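Long-range contacts in diaminopimelate decarboxylase (Helicobacter pylori, PDB 2QGH), which catalyses the decarboxylation of meso-diaminopimelate to L-lysine, using pyridoxal-5'-phosphate as its cofactor: residues A[63-68]-A[84-89]; A[105-110]-A[126-131]. One frame throughout, in Å; residues are numbered along the deposited sequence.

In the fold
Contacts 1 and 2 lie in one parallel eight-stranded barrel, the cofactor-binding domain of this decarboxylase. They follow one another along the chain: contact 1 pairs the first strand, 59-64, with the second, 83-86, and contact 2 pairs the third, 105-107, with the fourth, 127-130. Their centres are about 11 Å apart. Strands 83-86 and 105-107 are themselves neighbours, probably hydrogen-bonded from Cys86 to Val106 and Ser108, so the two contacts form half of the closed sheet. Contact 1 carries pocket residues that meet the pyridoxal phosphate directly, while contact 2 continues the wall beside it. Both also touch the second subunit of the dimer.

Contact 1 of 2, residues A[63-68]-A[84-89]; sequences YALKAN and ADCVSI. With PLP (pyridoxal-5'-phosphate), chain B.
CG of Lys66 sits between its own backbone N and carbonyl carbon (chi1 57°), and further bends at chi3 and chi4 curl the chain back toward Asp85, whose carboxylate swings out with CG anti to the backbone N (chi1 161°). NZ of Lys66 thus meets OD2 of Asp85 at 3.1 Å in a salt bridge whose hydrogen bond is weak. A water also ties the same two residues together, receiving bonds from N and NZ of Lys66 and giving one to O of Asp85. On the backbone, N of Asp85 reaches O of Tyr63 at 2.8 Å, and O of Asp85 takes the longer bond from N of Leu65. The bonds lie where the parallel strands 59-64 and 83-86 end, joined through helix 71-79 in the first beta-alpha-beta unit of the TIM-type barrel, and the cofactor lies over them. OD2 of Asp85 stands 3.2 Å from the pyridine N1 of pyridoxal phosphate, and CB of Ala64 lies 3.5 Å from its C5A. Although CD of Lys66 packs against C4A and C4, NZ is turned away, 5.0 Å from C4A of the cofactor and not joined to it in this lysine complex. Just past the strand, Leu65 spreads its two branches, CD1 resting 3.7 Å from CB of Ala84 and CD2 lying alongside SG of Cys86, next to Glu91 of helix 89-97.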
# COMPACT_ATOMS: atom_id res chain seq x y z
N TYR A 63 -12.91 12.56 -15.04
CA TYR A 63 -12.46 12.31 -13.68
C TYR A 63 -11.53 11.09 -13.60
O TYR A 63 -11.87 10.00 -14.05
CB TYR A 63 -13.67 12.11 -12.77
CG TYR A 63 -13.31 11.65 -11.39
CD1 TYR A 63 -12.52 12.46 -10.56
CD2 TYR A 63 -13.70 10.40 -10.92
CE1 TYR A 63 -12.13 12.03 -9.31
CE2 TYR A 63 -13.31 9.96 -9.67
CZ TYR A 63 -12.52 10.77 -8.87
OH TYR A 63 -12.11 10.34 -7.64
N ALA A 64 -10.33 11.29 -13.06
CA ALA A 64 -9.37 10.20 -12.94
C ALA A 64 -9.76 9.33 -11.74
O ALA A 64 -9.52 9.70 -10.59
CB ALA A 64 -7.97 10.77 -12.76
N LEU A 65 -10.36 8.17 -12.03
CA LEU A 65 -10.82 7.24 -11.00
C LEU A 65 -9.77 6.83 -9.98
O LEU A 65 -10.08 6.65 -8.80
CB LEU A 65 -11.44 6.00 -11.64
CG LEU A 65 -12.92 6.12 -12.07
CD1 LEU A 65 -13.09 7.28 -13.03
CD2 LEU A 65 -13.39 4.81 -12.71
N LYS A 66 -8.53 6.68 -10.42
CA LYS A 66 -7.44 6.31 -9.53
C LYS A 66 -7.47 7.15 -8.25
O LYS A 66 -7.07 6.68 -7.19
CB LYS A 66 -6.11 6.51 -10.25
CG LYS A 66 -5.90 7.93 -10.76
CD LYS A 66 -4.63 8.04 -11.58
CE LYS A 66 -4.72 7.17 -12.83
NZ LYS A 66 -5.83 7.61 -13.72
N ALA A 67 -7.95 8.39 -8.34
CA ALA A 67 -8.02 9.25 -7.15
C ALA A 67 -8.96 8.64 -6.12
O ALA A 67 -8.61 8.49 -4.94
CB ALA A 67 -8.49 10.65 -7.52
N ASN A 68 -10.16 8.29 -6.57
CA ASN A 68 -11.18 7.67 -5.73
C ASN A 68 -12.25 7.11 -6.65
O ASN A 68 -12.89 7.85 -7.38
CB ASN A 68 -11.81 8.70 -4.78
CG ASN A 68 -12.53 8.05 -3.62
OD1 ASN A 68 -13.28 7.10 -3.81
ND2 ASN A 68 -12.32 8.57 -2.42
N ALA A 84 -14.78 9.92 -17.59
CA ALA A 84 -13.93 9.11 -16.72
C ALA A 84 -12.59 8.76 -17.35
O ALA A 84 -12.53 8.31 -18.49
CB ALA A 84 -14.66 7.83 -16.32
N ASP A 85 -11.51 8.99 -16.62
CA ASP A 85 -10.18 8.64 -17.09
C ASP A 85 -9.86 7.35 -16.34
O ASP A 85 -9.71 7.36 -15.12
CB ASP A 85 -9.16 9.73 -16.75
CG ASP A 85 -7.73 9.23 -16.81
OD1 ASP A 85 -7.36 8.57 -17.80
OD2 ASP A 85 -6.97 9.51 -15.85
N CYS A 86 -9.79 6.25 -17.08
CA CYS A 86 -9.54 4.94 -16.50
C CYS A 86 -8.17 4.38 -16.86
O CYS A 86 -7.61 4.73 -17.90
CB CYS A 86 -10.64 3.98 -16.95
SG CYS A 86 -12.30 4.58 -16.53
N VAL A 87 -7.64 3.51 -16.01
CA VAL A 87 -6.33 2.91 -16.28
C VAL A 87 -6.40 1.38 -16.21
O VAL A 87 -5.37 0.71 -16.27
CB VAL A 87 -5.25 3.47 -15.29
CG1 VAL A 87 -5.49 2.93 -13.85
CG2 VAL A 87 -3.86 3.12 -15.79
N SER A 88 -7.61 0.84 -16.12
CA SER A 88 -7.79 -0.61 -16.05
C SER A 88 -9.22 -0.99 -16.40
O SER A 88 -10.13 -0.16 -16.32
CB SER A 88 -7.49 -1.12 -14.64
OG SER A 88 -8.50 -0.71 -13.73
N ILE A 89 -9.43 -2.24 -16.78
CA ILE A 89 -10.77 -2.70 -17.11
C ILE A 89 -11.62 -2.55 -15.85
O ILE A 89 -12.81 -2.24 -15.92
CB ILE A 89 -10.79 -4.17 -17.60
CG1 ILE A 89 -12.24 -4.61 -17.87
CG2 ILE A 89 -10.13 -5.09 -16.59
CD1 ILE A 89 -12.98 -3.73 -18.88
N1 PLP B . -4.48 11.46 -15.97
C2 PLP B . -3.39 10.57 -16.02
C2A PLP B . -3.01 9.92 -17.29
C3 PLP B . -2.68 10.28 -14.79
O3 PLP B . -1.62 9.40 -14.77
C4 PLP B . -3.06 10.89 -13.59
C4A PLP B . -2.10 10.73 -12.47
C5 PLP B . -4.16 11.77 -13.55
C6 PLP B . -4.86 12.08 -14.78
C5A PLP B . -4.81 12.29 -12.34
O4P PLP B . -4.07 13.38 -11.86
P PLP B . -4.47 14.10 -10.64
O1P PLP B . -5.13 13.30 -9.47
O2P PLP B . -5.48 15.20 -11.18
O3P PLP B . -3.14 14.73 -10.07
O HOH W 1 -7.96 6.28 -13.41

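Contact 2 of 2, residues A[105-110]-A[126-131]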
# COMPACT_ATOMS: atom_id res chain seq x y z
N ILE A 105 -15.54 7.96 -21.66
CA ILE A 105 -14.52 7.17 -20.98
C ILE A 105 -13.24 7.07 -21.80
O ILE A 105 -13.26 6.65 -22.95
CB ILE A 105 -15.03 5.73 -20.70
CG1 ILE A 105 -16.09 5.76 -19.60
CG2 ILE A 105 -13.87 4.81 -20.27
CD1 ILE A 105 -16.75 4.42 -19.35
N VAL A 106 -12.12 7.45 -21.20
CA VAL A 106 -10.84 7.37 -21.88
C VAL A 106 -9.98 6.37 -21.09
O VAL A 106 -9.99 6.36 -19.86
CB VAL A 106 -10.16 8.75 -21.98
CG1 VAL A 106 -11.00 9.66 -22.85
CG2 VAL A 106 -9.98 9.37 -20.61
N PHE A 107 -9.25 5.54 -21.82
CA PHE A 107 -8.43 4.48 -21.22
C PHE A 107 -6.94 4.68 -21.44
O PHE A 107 -6.44 4.54 -22.55
CB PHE A 107 -8.90 3.15 -21.82
CG PHE A 107 -8.30 1.92 -21.20
CD1 PHE A 107 -7.54 1.99 -20.03
CD2 PHE A 107 -8.54 0.67 -21.77
CE1 PHE A 107 -7.01 0.83 -19.45
CE2 PHE A 107 -8.03 -0.49 -21.20
CZ PHE A 107 -7.26 -0.41 -20.03
N SER A 108 -6.23 5.02 -20.37
CA SER A 108 -4.78 5.21 -20.40
C SER A 108 -4.13 3.97 -19.82
O SER A 108 -4.83 3.06 -19.37
CB SER A 108 -4.37 6.43 -19.57
OG SER A 108 -4.48 7.63 -20.33
N GLY A 109 -2.81 3.92 -19.81
CA GLY A 109 -2.14 2.76 -19.26
C GLY A 109 -1.01 2.23 -20.11
O GLY A 109 -1.18 1.93 -21.30
N VAL A 110 0.17 2.12 -19.50
CA VAL A 110 1.33 1.61 -20.19
C VAL A 110 1.28 0.08 -20.22
O VAL A 110 1.95 -0.57 -21.03
CB VAL A 110 2.63 2.07 -19.48
CG1 VAL A 110 2.78 1.39 -18.14
CG2 VAL A 110 3.82 1.79 -20.35
N LEU A 126 -14.49 6.28 -25.44
CA LEU A 126 -14.03 7.36 -26.33
C LEU A 126 -12.77 6.99 -27.11
O LEU A 126 -12.74 7.05 -28.34
CB LEU A 126 -13.79 8.65 -25.56
CG LEU A 126 -14.37 9.93 -26.20
CD1 LEU A 126 -13.75 11.14 -25.54
CD2 LEU A 126 -14.11 9.96 -27.69
N PHE A 127 -11.72 6.61 -26.40
CA PHE A 127 -10.51 6.22 -27.10
C PHE A 127 -9.54 5.56 -26.16
O PHE A 127 -9.68 5.67 -24.93
CB PHE A 127 -9.86 7.42 -27.81
CG PHE A 127 -9.45 8.57 -26.90
CD1 PHE A 127 -8.55 8.38 -25.85
CD2 PHE A 127 -9.90 9.86 -27.14
CE1 PHE A 127 -8.11 9.45 -25.07
CE2 PHE A 127 -9.47 10.94 -26.37
CZ PHE A 127 -8.57 10.74 -25.33
N LEU A 128 -8.58 4.85 -26.74
CA LEU A 128 -7.52 4.20 -25.98
C LEU A 128 -6.31 5.10 -26.14
O LEU A 128 -5.93 5.45 -27.25
CB LEU A 128 -7.22 2.80 -26.54
CG LEU A 128 -7.98 1.61 -25.95
CD1 LEU A 128 -9.43 1.64 -26.36
CD2 LEU A 128 -7.34 0.32 -26.42
N ASN A 129 -5.72 5.49 -25.02
CA ASN A 129 -4.55 6.36 -25.04
C ASN A 129 -3.34 5.46 -24.94
O ASN A 129 -3.02 4.95 -23.87
CB ASN A 129 -4.62 7.33 -23.87
CG ASN A 129 -3.64 8.47 -24.00
OD1 ASN A 129 -3.48 9.05 -25.08
ND2 ASN A 129 -2.99 8.82 -22.90
N VAL A 130 -2.67 5.24 -26.07
CA VAL A 130 -1.53 4.34 -26.10
C VAL A 130 -0.21 4.97 -25.68
O VAL A 130 0.06 6.14 -25.98
CB VAL A 130 -1.39 3.68 -27.50
CG1 VAL A 130 -2.76 3.51 -28.12
CG2 VAL A 130 -0.50 4.51 -28.38
N GLU A 131 0.60 4.19 -24.99
CA GLU A 131 1.87 4.67 -24.48
C GLU A 131 3.09 4.04 -25.16
O GLU A 131 4.22 4.45 -24.90
CB GLU A 131 1.93 4.41 -22.97
CG GLU A 131 0.65 4.79 -22.23
CD GLU A 131 0.86 5.85 -21.17
OE1 GLU A 131 -0.09 6.14 -20.41
OE2 GLU A 131 1.98 6.41 -21.09
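Val106 and Phe127 run side by side in the same direction, and one methyl of the valine is laid over the flat of the ring. CG1 of Val106 comes down on one face of the Phe127 ring, 3.8 Å from its centroid and 21° off the normal, a CH-pi contact displaced toward the rim at CZ and CE1. The ring is brought there because CG of Phe127 lies between the backbone N and the carbonyl carbon (chi1 60°). CB of Leu126 adds a second apolar neighbour to CG1. Phe107 and Leu128 leave the sheet on the other face, where CG of Leu128 comes obliquely to the Phe107 ring, 4.3 Å from CD2 of Phe107. Between the faces runs the parallel backbone pairing: N of Phe107 meets O of Phe127 at 3.1 Å, and O of Phe107 accepts from N of Asn129 at 2.7 Å. Just beyond strand 105-107, OG of Ser108 takes a bond from ND2 of Asn129 at 3.2 Å, tilted slightly from the amide plane, while OD1 of Asn129 is held by Ser153. Glu131 crosses Val110 at about a right angle and places CG 3.5 Å from O of Gly109, a residue with backbone angles suited to glycine; the carboxylate of Glu131 is fixed by a salt bridge to Arg155 and a bond from N of Gly178. In the barrel, Phe107 and Leu128 face helix 114-122, which links these strands in a beta-alpha-beta unit, with Leu128 also touching helix 133-146; strands 83-86 and 150-155 continue the sheet on either side, and Phe127 packs against Arg151 and Ser153 of the latter.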